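Local coordinates for protein nicotinate-nucleotide--dimethylbenzimidazole phosphoribosyltransferase (PDB 1WX1) that probably catalyses transfer of the phosphoribosyl group of nicotinate mononucleotide to 5,6-dimethylbenzimidazole, giving the alpha-ribazole phosphate used in cobalamin biosynthesis, at residues R12-L23 with I321-V332; G24-R32 with L314-L322. All coordinates share one frame; numbering follows the deposited sequence.

Contact 1 of 2, residues R12-L23 with I321-V332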
loop_
_atom_site.group_PDB
_atom_site.type_symbol
_atom_site.label_atom_id
_atom_site.label_comp_id
_atom_site.label_asym_id
_atom_site.label_seq_id
_atom_site.Cartn_x
_atom_site.Cartn_y
_atom_site.Cartn_z
ATOM N N ARG A 12 17.153 -0.147 17.963
ATOM C CA ARG A 12 16.022 0.669 18.392
ATOM C C ARG A 12 14.703 -0.001 18.016
ATOM O O ARG A 12 13.756 -0.015 18.805
ATOM C CB ARG A 12 16.088 2.071 17.767
ATOM C CG ARG A 12 14.957 2.971 18.240
ATOM C CD ARG A 12 15.004 4.383 17.655
ATOM N NE ARG A 12 13.871 5.170 18.144
ATOM C CZ ARG A 12 13.767 5.647 19.382
ATOM N NH1 ARG A 12 14.737 5.430 20.264
ATOM N NH2 ARG A 12 12.681 6.315 19.753
ATOM N N MET A 13 14.655 -0.557 16.809
ATOM C CA MET A 13 13.467 -1.240 16.300
ATOM C C MET A 13 13.027 -2.326 17.279
ATOM O O MET A 13 11.847 -2.435 17.627
ATOM C CB MET A 13 13.779 -1.870 14.938
ATOM C CG MET A 13 12.612 -2.587 14.278
ATOM S SD MET A 13 11.264 -1.474 13.807
ATOM C CE MET A 13 12.024 -0.618 12.394
ATOM N N ASP A 14 13.992 -3.124 17.722
ATOM C CA ASP A 14 13.721 -4.208 18.657
ATOM C C ASP A 14 13.203 -3.709 20.005
ATOM O O ASP A 14 12.608 -4.474 20.764
ATOM C CB ASP A 14 14.988 -5.046 18.872
ATOM C CG ASP A 14 14.756 -6.220 19.804
ATOM O OD1 ASP A 14 15.385 -6.261 20.883
ATOM O OD2 ASP A 14 13.935 -7.100 19.460
ATOM N N GLN A 15 13.420 -2.430 20.302
ATOM C CA GLN A 15 12.969 -1.864 21.569
ATOM C C GLN A 15 11.757 -0.935 21.476
ATOM O O GLN A 15 11.353 -0.340 22.475
ATOM C CB GLN A 15 14.125 -1.131 22.258
ATOM C CG GLN A 15 15.203 -2.070 22.794
ATOM C CD GLN A 15 14.654 -3.070 23.809
ATOM O OE1 GLN A 15 14.199 -2.689 24.889
ATOM N NE2 GLN A 15 14.692 -4.356 23.461
ATOM N N LEU A 16 11.174 -0.810 20.288
ATOM C CA LEU A 16 10.005 0.048 20.115
ATOM C C LEU A 16 8.789 -0.571 20.792
ATOM O O LEU A 16 8.726 -1.786 20.971
ATOM C CB LEU A 16 9.715 0.271 18.629
ATOM C CG LEU A 16 10.783 1.044 17.849
ATOM C CD1 LEU A 16 10.310 1.228 16.415
ATOM C CD2 LEU A 16 11.047 2.400 18.511
ATOM N N THR A 17 7.824 0.266 21.163
ATOM C CA THR A 17 6.623 -0.207 21.841
ATOM C C THR A 17 5.654 -0.994 20.966
ATOM O O THR A 17 4.618 -0.485 20.535
ATOM C CB THR A 17 5.866 0.962 22.516
ATOM O OG1 THR A 17 5.641 2.011 21.566
ATOM C CG2 THR A 17 6.679 1.508 23.689
ATOM N N LYS A 18 6.007 -2.250 20.720
ATOM C CA LYS A 18 5.196 -3.166 19.931
ATOM C C LYS A 18 5.866 -4.535 19.916
ATOM O O LYS A 18 7.077 -4.646 20.113
ATOM C CB LYS A 18 4.996 -2.634 18.502
ATOM C CG LYS A 18 6.237 -2.092 17.823
ATOM C CD LYS A 18 7.119 -3.190 17.282
ATOM C CE LYS A 18 8.253 -2.607 16.454
ATOM N NZ LYS A 18 9.090 -3.676 15.857
ATOM N N PRO A 19 5.082 -5.601 19.702
ATOM C CA PRO A 19 5.655 -6.951 19.677
ATOM C C PRO A 19 6.747 -7.048 18.615
ATOM O O PRO A 19 6.699 -6.355 17.600
ATOM C CB PRO A 19 4.452 -7.835 19.346
ATOM C CG PRO A 19 3.282 -7.045 19.874
ATOM C CD PRO A 19 3.630 -5.638 19.456
ATOM N N PRO A 20 7.754 -7.903 18.844
ATOM C CA PRO A 20 8.838 -8.055 17.871
ATOM C C PRO A 20 8.291 -8.476 16.511
ATOM O O PRO A 20 7.453 -9.373 16.421
ATOM C CB PRO A 20 9.711 -9.143 18.493
ATOM C CG PRO A 20 9.510 -8.916 19.970
ATOM C CD PRO A 20 8.020 -8.698 20.055
ATOM N N ARG A 21 8.755 -7.812 15.456
ATOM C CA ARG A 21 8.322 -8.132 14.099
ATOM C C ARG A 21 6.851 -7.816 13.858
ATOM O O ARG A 21 6.296 -8.219 12.844
ATOM C CB ARG A 21 8.580 -9.618 13.818
ATOM C CG ARG A 21 10.044 -10.002 13.992
ATOM C CD ARG A 21 10.267 -11.531 14.055
ATOM N NE ARG A 21 10.441 -12.018 15.426
ATOM C CZ ARG A 21 9.533 -12.702 16.137
ATOM N NH1 ARG A 21 8.332 -13.016 15.638
ATOM N NH2 ARG A 21 9.827 -13.080 17.377
ATOM N N ALA A 22 6.227 -7.083 14.775
ATOM C CA ALA A 22 4.808 -6.748 14.636
ATOM C C ALA A 22 4.474 -5.887 13.417
ATOM O O ALA A 22 3.345 -5.907 12.936
ATOM C CB ALA A 22 4.299 -6.059 15.909
ATOM N N LEU A 23 5.447 -5.136 12.911
ATOM C CA LEU A 23 5.192 -4.290 11.749
ATOM C C LEU A 23 5.722 -4.892 10.443
ATOM O O LEU A 23 5.972 -4.187 9.466
ATOM C CB LEU A 23 5.751 -2.884 11.992
ATOM C CG LEU A 23 4.975 -2.106 13.068
ATOM C CD1 LEU A 23 5.601 -0.737 13.277
ATOM C CD2 LEU A 23 3.510 -1.959 12.656
ATOM N N ILE A 321 8.268 4.713 11.747
ATOM C CA ILE A 321 8.295 3.644 12.744
ATOM C C ILE A 321 9.378 3.903 13.782
ATOM O O ILE A 321 9.154 3.739 14.982
ATOM C CB ILE A 321 8.558 2.258 12.102
ATOM C CG1 ILE A 321 7.366 1.846 11.239
ATOM C CG2 ILE A 321 8.792 1.215 13.192
ATOM C CD1 ILE A 321 7.588 0.567 10.448
ATOM N N LEU A 322 10.550 4.319 13.314
ATOM C CA LEU A 322 11.679 4.580 14.198
ATOM C C LEU A 322 11.480 5.815 15.077
ATOM O O LEU A 322 12.284 6.090 15.964
ATOM C CB LEU A 322 12.964 4.689 13.372
ATOM C CG LEU A 322 13.434 3.322 12.845
ATOM C CD1 LEU A 322 14.395 3.487 11.678
ATOM C CD2 LEU A 322 14.088 2.549 13.983
ATOM N N HIS A 323 10.397 6.546 14.832
ATOM C CA HIS A 323 10.083 7.725 15.625
ATOM C C HIS A 323 9.163 7.332 16.785
ATOM O O HIS A 323 8.808 8.163 17.622
ATOM C CB HIS A 323 9.426 8.790 14.747
ATOM C CG HIS A 323 10.368 9.418 13.765
ATOM N ND1 HIS A 323 10.914 10.674 13.959
ATOM C CD2 HIS A 323 10.888 8.957 12.608
ATOM C CE1 HIS A 323 11.728 10.953 12.959
ATOM N NE2 HIS A 323 11.734 9.931 12.123
ATOM N N MET A 324 8.774 6.061 16.826
ATOM C CA MET A 324 7.931 5.562 17.907
ATOM C C MET A 324 8.764 5.607 19.180
ATOM O O MET A 324 9.991 5.715 19.126
ATOM C CB MET A 324 7.526 4.106 17.671
ATOM C CG MET A 324 6.446 3.878 16.636
ATOM S SD MET A 324 6.267 2.111 16.331
ATOM C CE MET A 324 5.623 1.548 17.920
ATOM N N ALA A 325 8.098 5.514 20.323
ATOM C CA ALA A 325 8.799 5.508 21.601
ATOM C C ALA A 325 9.217 4.073 21.899
ATOM O O ALA A 325 8.566 3.126 21.446
ATOM C CB ALA A 325 7.879 6.014 22.699
ATOM N N THR A 326 10.308 3.908 22.638
ATOM C CA THR A 326 10.763 2.575 23.012
ATOM C C THR A 326 10.079 2.234 24.333
ATOM O O THR A 326 9.510 3.113 24.981
ATOM C CB THR A 326 12.292 2.527 23.232
ATOM O OG1 THR A 326 12.649 3.419 24.296
ATOM C CG2 THR A 326 13.028 2.926 21.967
ATOM N N PHE A 327 10.129 0.965 24.728
ATOM C CA PHE A 327 9.515 0.531 25.982
ATOM C C PHE A 327 10.002 1.407 27.131
ATOM O O PHE A 327 9.211 1.896 27.944
ATOM C CB PHE A 327 9.876 -0.928 26.266
ATOM C CG PHE A 327 9.165 -1.911 25.380
ATOM C CD1 PHE A 327 7.809 -2.170 25.557
ATOM C CD2 PHE A 327 9.849 -2.583 24.374
ATOM C CE1 PHE A 327 7.139 -3.079 24.736
ATOM C CE2 PHE A 327 9.188 -3.493 23.547
ATOM C CZ PHE A 327 7.833 -3.745 23.732
ATOM N N GLN A 328 11.313 1.611 27.175
ATOM C CA GLN A 328 11.940 2.408 28.217
ATOM C C GLN A 328 11.502 3.864 28.165
ATOM O O GLN A 328 11.283 4.491 29.201
ATOM C CB GLN A 328 13.460 2.307 28.085
ATOM C CG GLN A 328 14.239 2.963 29.207
ATOM C CD GLN A 328 15.719 2.632 29.146
ATOM O OE1 GLN A 328 16.402 2.954 28.171
ATOM N NE2 GLN A 328 16.222 1.978 30.188
ATOM N N GLU A 329 11.364 4.397 26.955
ATOM C CA GLU A 329 10.957 5.785 26.762
ATOM C C GLU A 329 9.499 6.047 27.123
ATOM O O GLU A 329 9.167 7.107 27.658
ATOM C CB GLU A 329 11.192 6.202 25.305
ATOM C CG GLU A 329 12.659 6.234 24.890
ATOM C CD GLU A 329 12.852 6.467 23.394
ATOM O OE1 GLU A 329 14.019 6.534 22.951
ATOM O OE2 GLU A 329 11.846 6.581 22.661
ATOM N N ALA A 330 8.632 5.082 26.831
ATOM C CA ALA A 330 7.204 5.230 27.100
ATOM C C ALA A 330 6.765 4.678 28.449
ATOM O O ALA A 330 5.660 4.962 28.900
ATOM C CB ALA A 330 6.397 4.564 25.988
ATOM N N GLY A 331 7.622 3.890 29.090
ATOM C CA GLY A 331 7.259 3.319 30.374
ATOM C C GLY A 331 6.242 2.206 30.209
ATOM O O GLY A 331 5.269 2.111 30.961
ATOM N N VAL A 332 6.462 1.368 29.202
ATOM C CA VAL A 332 5.581 0.242 28.926
ATOM C C VAL A 332 6.308 -1.022 29.371
ATOM O O VAL A 332 7.491 -1.189 29.078
ATOM C CB VAL A 332 5.250 0.141 27.411
ATOM C CG1 VAL A 332 4.369 -1.078 27.139
ATOM C CG2 VAL A 332 4.547 1.406 26.949
HETATM O O HOH W 1 13.545 0.142 25.703
#

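Contact 2 of 2, residues G24-R32 with L314-L322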
loop_
_atom_site.group_PDB
_atom_site.type_symbol
_atom_site.label_atom_id
_atom_site.label_comp_id
_atom_site.label_asym_id
_atom_site.label_seq_id
_atom_site.Cartn_x
_atom_site.Cartn_y
_atom_site.Cartn_z
ATOM N N GLY A 24 5.876 -6.213 10.455
ATOM C CA GLY A 24 6.322 -6.962 9.291
ATOM C C GLY A 24 7.392 -6.408 8.368
ATOM O O GLY A 24 8.437 -5.930 8.809
ATOM N N TYR A 25 7.126 -6.484 7.067
ATOM C CA TYR A 25 8.082 -6.025 6.065
ATOM C C TYR A 25 8.439 -4.547 6.148
ATOM O O TYR A 25 9.485 -4.135 5.654
ATOM C CB TYR A 25 7.570 -6.335 4.656
ATOM C CG TYR A 25 8.553 -5.942 3.571
ATOM C CD1 TYR A 25 8.123 -5.284 2.421
ATOM C CD2 TYR A 25 9.921 -6.202 3.711
ATOM C CE1 TYR A 25 9.027 -4.885 1.436
ATOM C CE2 TYR A 25 10.834 -5.807 2.732
ATOM C CZ TYR A 25 10.376 -5.149 1.598
ATOM O OH TYR A 25 11.256 -4.744 0.620
ATOM N N LEU A 26 7.578 -3.743 6.758
ATOM C CA LEU A 26 7.870 -2.318 6.862
ATOM C C LEU A 26 9.052 -2.045 7.784
ATOM O O LEU A 26 9.706 -1.011 7.665
ATOM C CB LEU A 26 6.639 -1.546 7.344
ATOM C CG LEU A 26 5.457 -1.476 6.372
ATOM C CD1 LEU A 26 4.367 -0.577 6.950
ATOM C CD2 LEU A 26 5.930 -0.934 5.022
ATOM N N GLU A 27 9.337 -2.970 8.696
ATOM C CA GLU A 27 10.460 -2.776 9.607
ATOM C C GLU A 27 11.775 -2.802 8.830
ATOM O O GLU A 27 12.663 -1.990 9.076
ATOM C CB GLU A 27 10.460 -3.851 10.704
ATOM C CG GLU A 27 9.179 -3.867 11.536
ATOM C CD GLU A 27 9.275 -4.767 12.760
ATOM O OE1 GLU A 27 8.244 -4.961 13.440
ATOM O OE2 GLU A 27 10.379 -5.275 13.044
ATOM N N GLU A 28 11.896 -3.728 7.884
ATOM C CA GLU A 28 13.111 -3.825 7.082
ATOM C C GLU A 28 13.272 -2.550 6.252
ATOM O O GLU A 28 14.374 -2.030 6.090
ATOM C CB GLU A 28 13.047 -5.044 6.155
ATOM C CG GLU A 28 14.370 -5.351 5.466
ATOM C CD GLU A 28 14.346 -6.679 4.721
ATOM O OE1 GLU A 28 13.787 -7.652 5.268
ATOM O OE2 GLU A 28 14.895 -6.759 3.599
ATOM N N VAL A 29 12.158 -2.057 5.729
ATOM C CA VAL A 29 12.159 -0.836 4.934
ATOM C C VAL A 29 12.696 0.318 5.781
ATOM O O VAL A 29 13.562 1.075 5.344
ATOM C CB VAL A 29 10.726 -0.492 4.451
ATOM C CG1 VAL A 29 10.729 0.847 3.720
ATOM C CG2 VAL A 29 10.207 -1.597 3.525
ATOM N N ALA A 30 12.177 0.442 6.999
ATOM C CA ALA A 30 12.606 1.500 7.914
ATOM C C ALA A 30 14.113 1.446 8.154
ATOM O O ALA A 30 14.803 2.468 8.120
ATOM C CB ALA A 30 11.862 1.373 9.250
ATOM N N LEU A 31 14.626 0.245 8.406
ATOM C CA LEU A 31 16.054 0.077 8.661
ATOM C C LEU A 31 16.893 0.493 7.462
ATOM O O LEU A 31 17.947 1.109 7.613
ATOM C CB LEU A 31 16.357 -1.374 9.018
ATOM C CG LEU A 31 15.630 -1.917 10.250
ATOM C CD1 LEU A 31 15.986 -3.391 10.443
ATOM C CD2 LEU A 31 16.023 -1.102 11.477
ATOM N N ARG A 32 16.435 0.149 6.265
ATOM C CA ARG A 32 17.179 0.515 5.068
ATOM C C ARG A 32 17.174 2.030 4.899
ATOM O O ARG A 32 18.199 2.628 4.575
ATOM C CB ARG A 32 16.577 -0.165 3.834
ATOM C CG ARG A 32 16.694 -1.683 3.845
ATOM C CD ARG A 32 16.196 -2.283 2.529
ATOM N NE ARG A 32 16.974 -1.783 1.400
ATOM C CZ ARG A 32 16.527 -1.723 0.148
ATOM N NH1 ARG A 32 15.297 -2.135 -0.146
ATOM N NH2 ARG A 32 17.312 -1.239 -0.808
ATOM N N LEU A 314 3.829 4.486 1.852
ATOM C CA LEU A 314 4.275 3.360 2.668
ATOM C C LEU A 314 5.711 3.594 3.115
ATOM O O LEU A 314 6.072 3.283 4.249
ATOM C CB LEU A 314 4.192 2.046 1.890
ATOM C CG LEU A 314 2.794 1.533 1.561
ATOM C CD1 LEU A 314 2.913 0.195 0.835
ATOM C CD2 LEU A 314 1.990 1.367 2.849
ATOM N N LEU A 315 6.536 4.144 2.225
ATOM C CA LEU A 315 7.921 4.416 2.585
ATOM C C LEU A 315 7.978 5.462 3.693
ATOM O O LEU A 315 8.796 5.366 4.610
ATOM C CB LEU A 315 8.713 4.905 1.367
ATOM C CG LEU A 315 8.775 3.932 0.185
ATOM C CD1 LEU A 315 9.661 4.505 -0.909
ATOM C CD2 LEU A 315 9.315 2.598 0.648
ATOM N N ARG A 316 7.107 6.464 3.612
ATOM C CA ARG A 316 7.073 7.515 4.629
ATOM C C ARG A 316 6.640 6.925 5.967
ATOM O O ARG A 316 7.211 7.243 7.009
ATOM C CB ARG A 316 6.106 8.634 4.224
ATOM C CG ARG A 316 6.489 9.344 2.937
ATOM C CD ARG A 316 5.770 10.672 2.793
ATOM N NE ARG A 316 6.109 11.325 1.532
ATOM C CZ ARG A 316 5.401 11.206 0.413
ATOM N NH1 ARG A 316 4.302 10.462 0.398
ATOM N NH2 ARG A 316 5.800 11.820 -0.698
ATOM N N ALA A 317 5.630 6.065 5.927
ATOM C CA ALA A 317 5.131 5.416 7.135
ATOM C C ALA A 317 6.242 4.591 7.770
ATOM O O ALA A 317 6.432 4.612 8.984
ATOM C CB ALA A 317 3.953 4.517 6.794
ATOM N N ALA A 318 6.971 3.856 6.937
ATOM C CA ALA A 318 8.067 3.024 7.410
ATOM C C ALA A 318 9.104 3.869 8.152
ATOM O O ALA A 318 9.576 3.489 9.223
ATOM C CB ALA A 318 8.718 2.303 6.229
ATOM N N ALA A 319 9.454 5.017 7.583
ATOM C CA ALA A 319 10.435 5.898 8.212
ATOM C C ALA A 319 9.982 6.344 9.604
ATOM O O ALA A 319 10.793 6.438 10.524
ATOM C CB ALA A 319 10.686 7.119 7.326
ATOM N N ARG A 320 8.684 6.607 9.755
ATOM C CA ARG A 320 8.129 7.050 11.033
ATOM C C ARG A 320 8.149 5.980 12.128
ATOM O O ARG A 320 8.048 6.301 13.313
ATOM C CB ARG A 320 6.689 7.540 10.846
ATOM C CG ARG A 320 6.544 8.745 9.921
ATOM C CD ARG A 320 7.383 9.923 10.396
ATOM N NE ARG A 320 7.099 10.292 11.783
ATOM C CZ ARG A 320 7.637 11.342 12.400
ATOM N NH1 ARG A 320 8.484 12.130 11.749
ATOM N NH2 ARG A 320 7.333 11.603 13.667
ATOM N N ILE A 321 8.268 4.713 11.747
ATOM C CA ILE A 321 8.295 3.644 12.744
ATOM C C ILE A 321 9.378 3.903 13.782
ATOM O O ILE A 321 9.154 3.739 14.982
ATOM C CB ILE A 321 8.558 2.258 12.102
ATOM C CG1 ILE A 321 7.366 1.846 11.239
ATOM C CG2 ILE A 321 8.792 1.215 13.192
ATOM C CD1 ILE A 321 7.588 0.567 10.448
ATOM N N LEU A 322 10.550 4.319 13.314
ATOM C CA LEU A 322 11.679 4.580 14.198
ATOM C C LEU A 322 11.480 5.815 15.077
ATOM O O LEU A 322 12.284 6.090 15.964
ATOM C CB LEU A 322 12.964 4.689 13.372
ATOM C CG LEU A 322 13.434 3.322 12.845
ATOM C CD1 LEU A 322 14.395 3.487 11.678
ATOM C CD2 LEU A 322 14.088 2.549 13.983
#

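Contact 1 of 2, residues R12-L23 with I321-V332
E329 OE2 is gripped twice: R12 NH2 donates to its syn lone pair at 3.0 Å, while T326 N comes from above the carboxylate plane. R12 NH1 takes E329 OE1 at 3.0 Å, completing an end-on salt bridge in which guanidinium and carboxylate planes are 37° apart. An extended R12 chain, its CG trans to the backbone N (chi1 -177°), also delivers NE to L322 O at 2.8 Å, and T326 CG2 covers one guanidinium face. The T326-E329 pair fits a capping box (T326 OG1 is less surely placed), tying the arginine to the start of helix 327-330. With an alanine at R12, the E329 carboxylate would probably lose its charge partner and L322 O this donor.

L16 and T326 form a single beta bridge: F327 N donates to Q15 O (2.9 Å) and T17 N to A325 O (3.0 Å). T17 CA lies over the F327 ring face in a CH-pi contact, 4.2 Å from the centroid. L16 CD1 meets I321 CG2 at 3.6 Å, and L23 CD1 meets I321 CD1 tip to tip. Hydrogen bonds, a salt bridge and apolar packing thus join the end of helix 3-14 and the loop after it to the C-terminal tail.

Contact 2 of 2, residues G24-R32 with L314-L322
L314 O lies 4.3 Å from L26 CD2, a loose approach at the start of this crossing; L26 also packs on L310 of the second subunit. One residue on, L315 has its CB turned away from helix 24-37, yet the end of the chain comes back, and CD2 reaches V29 CG1 at 3.8 Å, the two side chains crossing at about a right angle.

A318 is where the helices come closest, its CA 4.8 Å from that of A30. A318 CB meets V29 CG1 at 3.5 Å; this valine branch stands opposite its own backbone N (chi1 175°), which directs it at the alanine methyl. The same methyl also sits against L26 O. Across the gap A30 CB approaches A318 O to 3.1 Å, a tight methyl-to-carbonyl contact, while that oxygen takes the backbone N-H of I321 within its own helix. The helix axes pass 7.8 Å apart at a crossing angle of -78°, so the backbones come together near this alanine pair and diverge on the way to the flanking leucines. As in other CobT enzymes, these helices and helix 3-14 make up a small helical bundle formed from the two ends of the chain and set beside the large domain with its parallel sheet.

At I321 the extended CG1-CD1 branch points at helix 24-37, with CD1 3.9 Å from L26 CB and close to L26 O as well; the isoleucine also packs on F88 of the second subunit. L322, next in sequence, turns its CD1 to A30, 3.7 Å from A30 O and a little farther from the methyl, and packs beyond this on A34 of the same helix and on P42.

How the contacts relate
Contacts 1 and 2 lie side by side, their centres 13 Å apart, and share I321 and L322. The end of helix 3-14 and the loop after it join them further: K18 NZ of contact 1 forms a salt bridge with E27 OE1 of contact 2 (2.9 Å), an oxygen that also accepts from L23 N, and M13 CE lies 3.6 Å from E27 O. Contact 2 is the deeper in the chain, about 20 Å between its centre and that of the chain against about 32 Å for contact 1. Both touch the second subunit, and both are away from the predicted proton acceptor E304.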